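Local coordinates for ALBA-Domain Protein (Trypanosoma brucei, PDB 7DL8), which probably binds RNA, as a trypanosome member of the Alba family of small alpha/beta nucleic-acid-binding proteins, at residues 9-14 with 33-38; 14-19 with 49-54; 28-33 with 60-65; 54-59 with 88-93. All blocks are in the same frame, centred on the assembly; numbering follows the deposited sequence.

Contact 1. Residues 9-14 with 33-38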
loop_
_atom_site.group_PDB
_atom_site.type_symbol
_atom_site.label_atom_id
_atom_site.label_comp_id
_atom_site.label_asym_id
_atom_site.label_seq_id
_atom_site.Cartn_x
_atom_site.Cartn_y
_atom_site.Cartn_z
ATOM N N ARG A 9 -8.653 1.473 -23.227
ATOM C CA ARG A 9 -7.303 0.942 -23.288
ATOM C C ARG A 9 -7.244 -0.235 -24.255
ATOM O O ARG A 9 -8.246 -0.925 -24.458
ATOM C CB ARG A 9 -6.813 0.494 -21.904
ATOM C CG ARG A 9 -5.800 1.443 -21.284
ATOM C CD ARG A 9 -5.445 1.055 -19.857
ATOM N NE ARG A 9 -6.515 0.310 -19.202
ATOM C CZ ARG A 9 -7.421 0.856 -18.398
ATOM N NH1 ARG A 9 -7.392 2.158 -18.147
ATOM N NH2 ARG A 9 -8.359 0.100 -17.844
ATOM N N PRO A 10 -6.089 -0.478 -24.875
ATOM C CA PRO A 10 -5.969 -1.615 -25.796
ATOM C C PRO A 10 -6.191 -2.940 -25.081
ATOM O O PRO A 10 -6.188 -3.033 -23.852
ATOM C CB PRO A 10 -4.536 -1.493 -26.329
ATOM C CG PRO A 10 -4.176 -0.056 -26.124
ATOM C CD PRO A 10 -4.871 0.349 -24.859
ATOM N N ARG A 11 -6.392 -3.986 -25.887
ATOM C CA ARG A 11 -6.679 -5.304 -25.330
ATOM C C ARG A 11 -5.495 -5.843 -24.537
ATOM O O ARG A 11 -5.677 -6.503 -23.508
ATOM C CB ARG A 11 -7.062 -6.279 -26.444
ATOM C CG ARG A 11 -7.423 -7.669 -25.940
ATOM C CD ARG A 11 -7.463 -8.689 -27.065
ATOM N NE ARG A 11 -7.717 -10.038 -26.564
ATOM C CZ ARG A 11 -6.900 -11.071 -26.744
ATOM N NH1 ARG A 11 -5.770 -10.917 -27.419
ATOM N NH2 ARG A 11 -7.215 -12.261 -26.250
ATOM N N ASN A 12 -4.272 -5.570 -24.996
ATOM C CA ASN A 12 -3.067 -6.079 -24.353
ATOM C C ASN A 12 -2.533 -5.142 -23.276
ATOM O O ASN A 12 -1.322 -5.124 -23.018
ATOM C CB ASN A 12 -1.986 -6.356 -25.399
ATOM C CG ASN A 12 -1.598 -5.116 -26.177
ATOM O OD1 ASN A 12 -2.293 -4.100 -26.137
ATOM N ND2 ASN A 12 -0.478 -5.189 -26.884
ATOM N N SER A 13 -3.405 -4.365 -22.640
ATOM C CA SER A 13 -3.019 -3.469 -21.558
ATOM C C SER A 13 -3.847 -3.826 -20.334
ATOM O O SER A 13 -5.077 -3.711 -20.356
ATOM C CB SER A 13 -3.224 -2.005 -21.951
ATOM O OG SER A 13 -3.349 -1.180 -20.805
ATOM N N VAL A 14 -3.171 -4.249 -19.271
ATOM C CA VAL A 14 -3.805 -4.647 -18.020
ATOM C C VAL A 14 -3.540 -3.555 -16.995
ATOM O O VAL A 14 -2.382 -3.260 -16.675
ATOM C CB VAL A 14 -3.286 -6.008 -17.529
ATOM C CG1 VAL A 14 -3.965 -6.400 -16.224
ATOM C CG2 VAL A 14 -3.500 -7.072 -18.592
ATOM N N LEU A 33 -1.160 -13.397 -23.273
ATOM C CA LEU A 33 0.041 -13.839 -23.972
ATOM C C LEU A 33 -0.201 -15.154 -24.699
ATOM O O LEU A 33 0.254 -15.338 -25.833
ATOM C CB LEU A 33 1.203 -13.980 -22.989
ATOM C CG LEU A 33 1.769 -12.698 -22.379
ATOM C CD1 LEU A 33 2.790 -13.024 -21.299
ATOM C CD2 LEU A 33 2.385 -11.821 -23.458
ATOM N N HIS A 34 -0.954 -16.064 -24.079
ATOM C CA HIS A 34 -1.239 -17.349 -24.705
ATOM C C HIS A 34 -2.160 -17.197 -25.908
ATOM O O HIS A 34 -2.095 -18.006 -26.843
ATOM C CB HIS A 34 -1.850 -18.299 -23.675
ATOM C CG HIS A 34 -2.317 -19.599 -24.248
ATOM N ND1 HIS A 34 -1.453 -20.536 -24.777
ATOM C CD2 HIS A 34 -3.558 -20.128 -24.363
ATOM C CE1 HIS A 34 -2.143 -21.578 -25.200
ATOM N NE2 HIS A 34 -3.424 -21.357 -24.960
ATOM N N ASP A 35 -3.016 -16.177 -25.909
ATOM C CA ASP A 35 -3.982 -15.957 -26.984
ATOM C C ASP A 35 -3.480 -14.953 -28.019
ATOM O O ASP A 35 -4.238 -14.098 -28.486
ATOM C CB ASP A 35 -5.321 -15.510 -26.402
ATOM C CG ASP A 35 -6.451 -15.571 -27.416
ATOM O OD1 ASP A 35 -6.298 -16.268 -28.440
ATOM O OD2 ASP A 35 -7.492 -14.919 -27.186
ATOM N N GLY A 36 -2.201 -15.017 -28.394
ATOM C CA GLY A 36 -1.696 -14.300 -29.542
ATOM C C GLY A 36 -0.893 -13.049 -29.234
ATOM O O GLY A 36 -0.019 -12.681 -30.029
ATOM N N GLU A 37 -1.170 -12.380 -28.115
ATOM C CA GLU A 37 -0.521 -11.105 -27.835
ATOM C C GLU A 37 0.978 -11.298 -27.638
ATOM O O GLU A 37 1.411 -12.166 -26.873
ATOM C CB GLU A 37 -1.132 -10.450 -26.597
ATOM C CG GLU A 37 -2.622 -10.164 -26.704
ATOM C CD GLU A 37 -2.943 -9.017 -27.643
ATOM O OE1 GLU A 37 -2.007 -8.307 -28.070
ATOM O OE2 GLU A 37 -4.137 -8.823 -27.950
ATOM N N LYS A 38 1.771 -10.482 -28.336
ATOM C CA LYS A 38 3.220 -10.548 -28.195
ATOM C C LYS A 38 3.702 -9.891 -26.909
ATOM O O LYS A 38 4.707 -10.327 -26.336
ATOM C CB LYS A 38 3.896 -9.896 -29.403
#

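Contact 2. Residues 14-19 with 49-54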
loop_
_atom_site.group_PDB
_atom_site.type_symbol
_atom_site.label_atom_id
_atom_site.label_comp_id
_atom_site.label_asym_id
_atom_site.label_seq_id
_atom_site.Cartn_x
_atom_site.Cartn_y
_atom_site.Cartn_z
ATOM N N VAL A 14 -3.171 -4.249 -19.271
ATOM C CA VAL A 14 -3.805 -4.647 -18.020
ATOM C C VAL A 14 -3.540 -3.555 -16.995
ATOM O O VAL A 14 -2.382 -3.260 -16.675
ATOM C CB VAL A 14 -3.286 -6.008 -17.529
ATOM C CG1 VAL A 14 -3.965 -6.400 -16.224
ATOM C CG2 VAL A 14 -3.500 -7.072 -18.592
ATOM N N ARG A 15 -4.611 -2.959 -16.478
ATOM C CA ARG A 15 -4.514 -1.892 -15.490
ATOM C C ARG A 15 -4.708 -2.503 -14.109
ATOM O O ARG A 15 -5.800 -2.978 -13.779
ATOM C CB ARG A 15 -5.550 -0.803 -15.766
ATOM C CG ARG A 15 -5.831 0.114 -14.579
ATOM C CD ARG A 15 -4.631 0.986 -14.254
ATOM N NE ARG A 15 -4.687 2.267 -14.953
ATOM C CZ ARG A 15 -3.887 2.600 -15.959
ATOM N NH1 ARG A 15 -4.003 3.785 -16.540
ATOM N NH2 ARG A 15 -2.973 1.743 -16.386
ATOM N N VAL A 16 -3.645 -2.502 -13.309
ATOM C CA VAL A 16 -3.708 -3.051 -11.960
ATOM C C VAL A 16 -4.323 -2.004 -11.044
ATOM O O VAL A 16 -3.885 -0.847 -11.016
ATOM C CB VAL A 16 -2.314 -3.478 -11.476
ATOM C CG1 VAL A 16 -2.388 -3.992 -10.047
ATOM C CG2 VAL A 16 -1.741 -4.540 -12.398
ATOM N N GLY A 17 -5.337 -2.408 -10.293
ATOM C CA GLY A 17 -6.092 -1.484 -9.483
ATOM C C GLY A 17 -6.880 -2.217 -8.424
ATOM O O GLY A 17 -6.679 -3.408 -8.181
ATOM N N TYR A 18 -7.795 -1.481 -7.798
ATOM C CA TYR A 18 -8.565 -2.017 -6.687
ATOM C C TYR A 18 -9.785 -2.791 -7.156
ATOM O O TYR A 18 -10.385 -3.515 -6.355
ATOM C CB TYR A 18 -9.037 -0.873 -5.788
ATOM C CG TYR A 18 -10.102 -0.031 -6.461
ATOM C CD1 TYR A 18 -9.775 0.838 -7.496
ATOM C CD2 TYR A 18 -11.437 -0.129 -6.090
ATOM C CE1 TYR A 18 -10.740 1.596 -8.130
ATOM C CE2 TYR A 18 -12.413 0.627 -6.721
ATOM C CZ TYR A 18 -12.055 1.491 -7.736
ATOM O OH TYR A 18 -13.017 2.248 -8.367
ATOM N N ARG A 19 -10.173 -2.645 -8.424
ATOM C CA ARG A 19 -11.288 -3.395 -8.987
ATOM C C ARG A 19 -10.954 -4.863 -9.214
ATOM O O ARG A 19 -11.795 -5.598 -9.749
ATOM C CB ARG A 19 -11.725 -2.758 -10.307
ATOM C CG ARG A 19 -11.949 -1.255 -10.233
ATOM C CD ARG A 19 -13.396 -0.928 -9.915
ATOM N NE ARG A 19 -14.131 -0.512 -11.105
ATOM C CZ ARG A 19 -15.443 -0.655 -11.259
ATOM N NH1 ARG A 19 -16.168 -1.207 -10.296
ATOM N NH2 ARG A 19 -16.030 -0.247 -12.376
ATOM N N ILE A 49 0.956 1.351 -7.686
ATOM C CA ILE A 49 2.175 1.088 -8.450
ATOM C C ILE A 49 2.927 -0.110 -7.879
ATOM O O ILE A 49 3.456 -0.940 -8.628
ATOM C CB ILE A 49 3.055 2.353 -8.485
ATOM C CG1 ILE A 49 2.472 3.382 -9.456
ATOM C CG2 ILE A 49 4.491 2.009 -8.855
ATOM C CD1 ILE A 49 3.174 4.722 -9.423
ATOM N N ASN A 50 2.972 -0.229 -6.550
ATOM C CA ASN A 50 3.638 -1.376 -5.940
ATOM C C ASN A 50 2.912 -2.673 -6.279
ATOM O O ASN A 50 3.548 -3.705 -6.522
ATOM C CB ASN A 50 3.757 -1.185 -4.425
ATOM C CG ASN A 50 2.430 -1.306 -3.710
ATOM O OD1 ASN A 50 1.447 -0.675 -4.092
ATOM N ND2 ASN A 50 2.397 -2.121 -2.662
ATOM N N GLU A 51 1.576 -2.641 -6.295
ATOM C CA GLU A 51 0.804 -3.835 -6.625
ATOM C C GLU A 51 1.056 -4.285 -8.059
ATOM O O GLU A 51 1.059 -5.489 -8.339
ATOM C CB GLU A 51 -0.685 -3.568 -6.400
ATOM C CG GLU A 51 -1.583 -4.785 -6.559
ATOM C CD GLU A 51 -3.059 -4.425 -6.540
ATOM O OE1 GLU A 51 -3.392 -3.300 -6.111
ATOM O OE2 GLU A 51 -3.885 -5.265 -6.956
ATOM N N ALA A 52 1.270 -3.338 -8.978
ATOM C CA ALA A 52 1.645 -3.704 -10.341
ATOM C C ALA A 52 3.005 -4.386 -10.379
ATOM O O ALA A 52 3.238 -5.256 -11.226
ATOM C CB ALA A 52 1.649 -2.472 -11.241
ATOM N N VAL A 53 3.914 -3.998 -9.482
ATOM C CA VAL A 53 5.223 -4.637 -9.422
ATOM C C VAL A 53 5.093 -6.058 -8.890
ATOM O O VAL A 53 5.775 -6.978 -9.357
ATOM C CB VAL A 53 6.187 -3.792 -8.567
ATOM C CG1 VAL A 53 7.459 -4.568 -8.256
ATOM C CG2 VAL A 53 6.514 -2.485 -9.275
ATOM N N SER A 54 4.199 -6.266 -7.921
ATOM C CA SER A 54 3.989 -7.606 -7.386
ATOM C C SER A 54 3.363 -8.534 -8.420
ATOM O O SER A 54 3.654 -9.735 -8.427
ATOM C CB SER A 54 3.114 -7.538 -6.134
ATOM O OG SER A 54 2.484 -8.783 -5.880
#

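Contact 3. Residues 28-33 with 60-65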
loop_
_atom_site.group_PDB
_atom_site.type_symbol
_atom_site.label_atom_id
_atom_site.label_comp_id
_atom_site.label_asym_id
_atom_site.label_seq_id
_atom_site.Cartn_x
_atom_site.Cartn_y
_atom_site.Cartn_z
ATOM N N ILE A 28 -4.943 -12.878 -16.250
ATOM C CA ILE A 28 -5.281 -12.146 -17.468
ATOM C C ILE A 28 -4.043 -11.973 -18.341
ATOM O O ILE A 28 -4.087 -12.178 -19.560
ATOM C CB ILE A 28 -5.922 -10.790 -17.122
ATOM C CG1 ILE A 28 -7.341 -10.990 -16.586
ATOM C CG2 ILE A 28 -5.945 -9.880 -18.339
ATOM C CD1 ILE A 28 -7.931 -9.747 -15.957
ATOM N N THR A 29 -2.919 -11.591 -17.726
ATOM C CA THR A 29 -1.682 -11.423 -18.482
ATOM C C THR A 29 -1.248 -12.734 -19.127
ATOM O O THR A 29 -0.836 -12.755 -20.293
ATOM C CB THR A 29 -0.577 -10.886 -17.570
ATOM O OG1 THR A 29 -1.032 -9.697 -16.910
ATOM C CG2 THR A 29 0.676 -10.569 -18.374
ATOM N N LYS A 30 -1.339 -13.841 -18.383
ATOM C CA LYS A 30 -0.994 -15.142 -18.947
ATOM C C LYS A 30 -1.932 -15.514 -20.088
ATOM O O LYS A 30 -1.489 -16.015 -21.128
ATOM C CB LYS A 30 -1.029 -16.214 -17.856
ATOM C CG LYS A 30 0.203 -16.241 -16.969
ATOM C CD LYS A 30 0.224 -17.481 -16.088
ATOM C CE LYS A 30 -0.683 -17.323 -14.881
ATOM N NZ LYS A 30 -0.442 -18.386 -13.866
ATOM N N HIS A 31 -3.233 -15.277 -19.908
ATOM C CA HIS A 31 -4.203 -15.617 -20.944
ATOM C C HIS A 31 -3.996 -14.773 -22.195
ATOM O O HIS A 31 -4.131 -15.276 -23.317
ATOM C CB HIS A 31 -5.623 -15.444 -20.407
ATOM C CG HIS A 31 -6.681 -15.494 -21.464
ATOM N ND1 HIS A 31 -7.066 -16.666 -22.079
ATOM C CD2 HIS A 31 -7.439 -14.515 -22.014
ATOM C CE1 HIS A 31 -8.013 -16.408 -22.962
ATOM N NE2 HIS A 31 -8.258 -15.109 -22.942
ATOM N N LEU A 32 -3.669 -13.490 -22.025
ATOM C CA LEU A 32 -3.477 -12.622 -23.183
ATOM C C LEU A 32 -2.234 -13.016 -23.969
ATOM O O LEU A 32 -2.247 -13.006 -25.205
ATOM C CB LEU A 32 -3.386 -11.162 -22.737
ATOM C CG LEU A 32 -4.688 -10.488 -22.299
ATOM C CD1 LEU A 32 -4.407 -9.114 -21.710
ATOM C CD2 LEU A 32 -5.661 -10.389 -23.462
ATOM N N LEU A 33 -1.160 -13.397 -23.273
ATOM C CA LEU A 33 0.041 -13.839 -23.972
ATOM C C LEU A 33 -0.201 -15.154 -24.699
ATOM O O LEU A 33 0.254 -15.338 -25.833
ATOM C CB LEU A 33 1.203 -13.980 -22.989
ATOM C CG LEU A 33 1.769 -12.698 -22.379
ATOM C CD1 LEU A 33 2.790 -13.024 -21.299
ATOM C CD2 LEU A 33 2.385 -11.821 -23.458
ATOM N N LYS A 60 7.246 -13.485 -12.870
ATOM C CA LYS A 60 8.661 -13.833 -12.959
ATOM C C LYS A 60 8.998 -15.055 -12.110
ATOM O O LYS A 60 9.850 -15.859 -12.502
ATOM C CB LYS A 60 9.520 -12.631 -12.562
ATOM C CG LYS A 60 9.585 -11.565 -13.653
ATOM C CD LYS A 60 10.140 -10.243 -13.157
ATOM C CE LYS A 60 11.615 -10.342 -12.802
ATOM N NZ LYS A 60 12.092 -9.080 -12.177
ATOM N N ASP A 61 8.359 -15.202 -10.947
ATOM C CA ASP A 61 8.575 -16.391 -10.118
ATOM C C ASP A 61 8.103 -17.652 -10.824
ATOM O O ASP A 61 8.719 -18.716 -10.701
ATOM C CB ASP A 61 7.841 -16.267 -8.786
ATOM C CG ASP A 61 8.610 -15.490 -7.747
ATOM O OD1 ASP A 61 9.783 -15.148 -7.983
ATOM O OD2 ASP A 61 8.033 -15.247 -6.652
ATOM N N GLN A 62 6.992 -17.567 -11.535
ATOM C CA GLN A 62 6.498 -18.685 -12.330
ATOM C C GLN A 62 7.274 -18.864 -13.628
ATOM O O GLN A 62 6.940 -19.763 -14.412
ATOM C CB GLN A 62 4.999 -18.506 -12.640
ATOM C CG GLN A 62 4.122 -18.310 -11.410
ATOM C CD GLN A 62 2.659 -18.050 -11.758
ATOM O OE1 GLN A 62 2.213 -18.340 -12.868
ATOM N NE2 GLN A 62 1.913 -17.492 -10.811
ATOM N N GLN A 63 8.284 -18.025 -13.870
ATOM C CA GLN A 63 9.135 -18.115 -15.057
ATOM C C GLN A 63 8.307 -18.046 -16.339
ATOM O O GLN A 63 8.589 -18.733 -17.323
ATOM C CB GLN A 63 9.993 -19.383 -15.027
ATOM N N MET A 64 7.276 -17.204 -16.326
ATOM C CA MET A 64 6.365 -17.076 -17.457
ATOM C C MET A 64 6.690 -15.904 -18.368
ATOM O O MET A 64 6.480 -16.003 -19.581
ATOM C CB MET A 64 4.923 -16.919 -16.962
ATOM C CG MET A 64 4.431 -18.063 -16.104
ATOM S SD MET A 64 4.385 -19.619 -17.004
ATOM C CE MET A 64 2.706 -19.588 -17.618
ATOM N N VAL A 65 7.197 -14.799 -17.823
ATOM C CA VAL A 65 7.421 -13.593 -18.606
ATOM C C VAL A 65 8.857 -13.123 -18.422
ATOM O O VAL A 65 9.565 -13.535 -17.502
ATOM C CB VAL A 65 6.445 -12.455 -18.228
ATOM C CG1 VAL A 65 5.010 -12.959 -18.205
ATOM C CG2 VAL A 65 6.833 -11.846 -16.887
#

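Contact 4. Residues 54-59 with 88-93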
loop_
_atom_site.group_PDB
_atom_site.type_symbol
_atom_site.label_atom_id
_atom_site.label_comp_id
_atom_site.label_asym_id
_atom_site.label_seq_id
_atom_site.Cartn_x
_atom_site.Cartn_y
_atom_site.Cartn_z
ATOM N N SER A 54 4.199 -6.266 -7.921
ATOM C CA SER A 54 3.989 -7.606 -7.386
ATOM C C SER A 54 3.363 -8.534 -8.420
ATOM O O SER A 54 3.654 -9.735 -8.427
ATOM C CB SER A 54 3.114 -7.538 -6.134
ATOM O OG SER A 54 2.484 -8.783 -5.880
ATOM N N VAL A 55 2.515 -7.999 -9.301
ATOM C CA VAL A 55 1.933 -8.817 -10.363
ATOM C C VAL A 55 3.020 -9.311 -11.311
ATOM O O VAL A 55 3.017 -10.475 -11.732
ATOM C CB VAL A 55 0.842 -8.026 -11.108
ATOM C CG1 VAL A 55 0.530 -8.667 -12.452
ATOM C CG2 VAL A 55 -0.416 -7.932 -10.258
ATOM N N VAL A 56 3.984 -8.446 -11.634
ATOM C CA VAL A 56 5.045 -8.831 -12.559
ATOM C C VAL A 56 6.029 -9.777 -11.881
ATOM O O VAL A 56 6.511 -10.737 -12.496
ATOM C CB VAL A 56 5.747 -7.577 -13.110
ATOM C CG1 VAL A 56 7.014 -7.954 -13.866
ATOM C CG2 VAL A 56 4.800 -6.788 -14.002
ATOM N N GLU A 57 6.335 -9.532 -10.603
ATOM C CA GLU A 57 7.236 -10.423 -9.879
ATOM C C GLU A 57 6.639 -11.816 -9.725
ATOM O O GLU A 57 7.370 -12.812 -9.762
ATOM C CB GLU A 57 7.576 -9.833 -8.511
ATOM C CG GLU A 57 8.556 -8.665 -8.556
ATOM C CD GLU A 57 9.802 -8.968 -9.368
ATOM O OE1 GLU A 57 10.422 -10.029 -9.141
ATOM O OE2 GLU A 57 10.166 -8.141 -10.230
ATOM N N MET A 58 5.318 -11.909 -9.557
ATOM C CA MET A 58 4.671 -13.215 -9.512
ATOM C C MET A 58 4.819 -13.948 -10.839
ATOM O O MET A 58 5.090 -15.155 -10.865
ATOM C CB MET A 58 3.195 -13.058 -9.152
ATOM C CG MET A 58 2.936 -12.856 -7.671
ATOM S SD MET A 58 1.177 -12.854 -7.283
ATOM C CE MET A 58 0.744 -14.543 -7.696
ATOM N N LEU A 59 4.645 -13.232 -11.953
ATOM C CA LEU A 59 4.859 -13.840 -13.262
ATOM C C LEU A 59 6.314 -14.248 -13.450
ATOM O O LEU A 59 6.598 -15.244 -14.122
ATOM C CB LEU A 59 4.424 -12.880 -14.371
ATOM C CG LEU A 59 2.927 -12.588 -14.473
ATOM C CD1 LEU A 59 2.696 -11.160 -14.934
ATOM C CD2 LEU A 59 2.263 -13.576 -15.414
ATOM N N ILE A 88 3.269 3.808 -13.398
ATOM C CA ILE A 88 4.295 2.871 -13.840
ATOM C C ILE A 88 3.704 2.015 -14.951
ATOM O O ILE A 88 2.490 1.790 -15.006
ATOM C CB ILE A 88 4.821 1.995 -12.681
ATOM C CG1 ILE A 88 6.170 1.369 -13.042
ATOM C CG2 ILE A 88 3.813 0.913 -12.313
ATOM C CD1 ILE A 88 6.833 0.639 -11.894
ATOM N N GLU A 89 4.565 1.562 -15.862
ATOM C CA GLU A 89 4.143 0.720 -16.979
ATOM C C GLU A 89 5.234 -0.304 -17.258
ATOM O O GLU A 89 6.345 0.063 -17.654
ATOM C CB GLU A 89 3.846 1.551 -18.227
ATOM C CG GLU A 89 3.330 0.730 -19.397
ATOM C CD GLU A 89 3.054 1.570 -20.628
ATOM O OE1 GLU A 89 4.021 1.933 -21.331
ATOM O OE2 GLU A 89 1.870 1.866 -20.892
ATOM N N ILE A 90 4.920 -1.580 -17.047
ATOM C CA ILE A 90 5.847 -2.681 -17.280
ATOM C C ILE A 90 5.381 -3.455 -18.504
ATOM O O ILE A 90 4.225 -3.890 -18.570
ATOM C CB ILE A 90 5.947 -3.603 -16.052
ATOM C CG1 ILE A 90 6.374 -2.803 -14.819
ATOM C CG2 ILE A 90 6.918 -4.744 -16.319
ATOM C CD1 ILE A 90 5.577 -3.129 -13.575
ATOM N N VAL A 91 6.277 -3.622 -19.472
ATOM C CA VAL A 91 6.000 -4.385 -20.683
ATOM C C VAL A 91 6.608 -5.770 -20.512
ATOM O O VAL A 91 7.823 -5.904 -20.322
ATOM C CB VAL A 91 6.564 -3.687 -21.930
ATOM C CG1 VAL A 91 6.210 -4.471 -23.185
ATOM C CG2 VAL A 91 6.048 -2.259 -22.018
ATOM N N VAL A 92 5.769 -6.802 -20.580
ATOM C CA VAL A 92 6.208 -8.181 -20.419
ATOM C C VAL A 92 5.932 -8.943 -21.707
ATOM O O VAL A 92 4.937 -8.690 -22.394
ATOM C CB VAL A 92 5.518 -8.863 -19.217
ATOM C CG1 VAL A 92 5.814 -8.102 -17.935
ATOM C CG2 VAL A 92 4.014 -8.967 -19.442
ATOM N N THR A 93 6.834 -9.862 -22.040
ATOM C CA THR A 93 6.677 -10.773 -23.164
ATOM C C THR A 93 6.845 -12.199 -22.661
ATOM O O THR A 93 7.201 -12.434 -21.504
ATOM C CB THR A 93 7.684 -10.482 -24.287
ATOM O OG1 THR A 93 9.001 -10.853 -23.862
ATOM C CG2 THR A 93 7.668 -9.005 -24.656
#

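Contact 1. Residues 9-14 with 33-38
R11 and E37 bury most of the surface where residues 9-14 meet residues 33-38. The arginine reaches across with a chain stretched out from CG to NE, CG standing anti to the backbone N (chi1 -178°), and its guanidinium arrives between two carboxylates. NH1 of R11 forms a salt bridge with OE2 of E37 at 2.7 Å, using the anti lone pair of that oxygen; OE2 lies near the guanidinium plane, tilted some 17° out of it. The other terminal nitrogen, NH2 of R11, pairs with OD2 of D35 at 2.8 Å, but here the hydrogen bond is strongly bent and weak, and the two planes stand almost perpendicular. Two acidic groups thus share one guanidinium in a small salt-bridge network at the surface.

The network ties the type I turn P10 to S13, which holds R11 and leads into strand 13-16, to the helix-to-strand loop of the beta-alpha-beta unit formed by strand 13-16, helix 22-34 and strand 39-45; D35 and E37 belong to that loop. A bend at chi2 (-72°) brings the carboxylate of E37 to R11 and N12: OE2 takes the arginine, and OE1 of E37 lies by the asparagine, in van der Waals contact with CB of N12 at 3.3 Å. ND2 of N12 turns instead to a weak bond with the carbonyl oxygen of E39, at the start of the next strand.

Contact 2. Residues 14-19 with 49-54
V16 sets its isopropyl group against the side chain of E51 and the backbone and CB of A52, the point where residues 14-19 and 49-54 come closest, with CA of V16 and CA of A52 5.6 Å apart. Its two methyls divide the work. CG1 stands anti to the backbone N (chi1 178°) and lies alongside the glutamate chain, 3.6 Å from CD of E51, whereas CG2 stands anti to the carbonyl carbon and is turned to the alanine, 4.0 Å from CA of A52. The small side chain of A52 lets the strand come this near: CB of V16 and CB of A52 meet at 4.1 Å.

E51 leaves the helix with CG anti to the backbone N (chi1 -173°) and continues extended (chi2 -171°), so its aliphatic part passes obliquely over CG1 of V16 before the carboxylate comes beside G17. There OE2 of E51 lies 3.6 Å from the carbonyl oxygen of G17. No bond is made at this spacing; the carbonyl and a presumably ionised carboxylate would both be acceptors.

V16 also touches F25 of helix 22-34 and V42 of strand 39-45. On another side of helix 49-61, N50 forms a weak hydrogen bond with N50 of the second subunit. V16, on the strand that is outermost within this chain, reaches helix 49-61, whose A52 also rests on A44 of the adjacent strand 39-45: this is helix-on-sheet packing of the Alba alpha/beta fold.

Contact 3. Residues 28-33 with 60-65
The flat amide of Q62 takes part through OE1, approached in the carbonyl plane: NZ of K30 meets OE1 of Q62 on a lone pair, at 2.8 Å, with a C=O...N angle of 131°. The two side chains cross at about a right angle. Q62 is extended beyond CG, while K30 bends at chi3 (-80°), a turn that carries its ammonium group toward the glutamine. Q105 of helix 98-123 accepts a second hydrogen bond from NZ of K30, so the lysine links three parts of the chain.

Beside this polar pair the contact becomes apolar. CE of M64, at the end of a chain folded at chi2 and chi3, lies 3.6 Å from CD of K30 and packs on the aliphatic part of the lysine. One turn further along helix 22-34, CD1 of L33 touches CG1 of V65 at 3.8 Å. L59 touches both K30 and V65 from helix 49-61. That helix closes in a Schellman motif, with Q63 at positive phi, and the chain then enters strand 65-76; the closing turn is thereby packed on helix 22-34 within the Alba alpha/beta fold.

Contact 4. Residues 54-59 with 88-93
V56 of helix 49-61 packs on I90 and V92 of strand 84-94, a helix-on-sheet contact in the hydrophobic core of the Alba alpha/beta fold. Along the strand, I88 comes first and turns to the preceding part of the helix, touching I49 and V53; it also packs on I88 of the second subunit. E89 projects from the other face of the sheet, where it meets Y41.

I90 makes the closer contact of the two. Its chi1 (-57°) sets CG2 anti to the backbone N and against V56, and chi2 (135°), away from the usual staggered values, swings CD1 to the same methyl. CG2 of V56 fits against both branches, 3.7 Å from CG2 of I90 and 3.8 Å from CD1 of I90, the side chains meeting at a slant.

V91 follows with its side chain on the far face, against E39 and Y41 of strand 39-45. V92 returns to the helix side, and there V40 of strand 39-45 and V65 of strand 65-76 also touch it. V56 serves this second position with its other methyl, CG1, which stands anti to its backbone N (chi1 169°) and comes within 4.2 Å of CG1 of V92.

In the fold
All four contacts assemble one alpha/beta domain in which helices 22-34 and 49-61 pack on a mixed sheet. Contacts 2 and 4 lie on successive turns of helix 49-61, share S54 and have centres about 9 Å apart; contact 3 follows at the end of this helix, its centre also about 9 Å from that of contact 4. Contact 1 is joined to contact 3 through helix 22-34 and L33, and to contact 2 through V14 of strand 13-16. Along the chain contacts 1, 2 and 3 interlock, their segments alternating, whereas contact 4 opens after contacts 1 and 2 have closed. Residues of contacts 2, 3 and 4 also touch the second subunit, so helix 49-61 ties the core to the assembly.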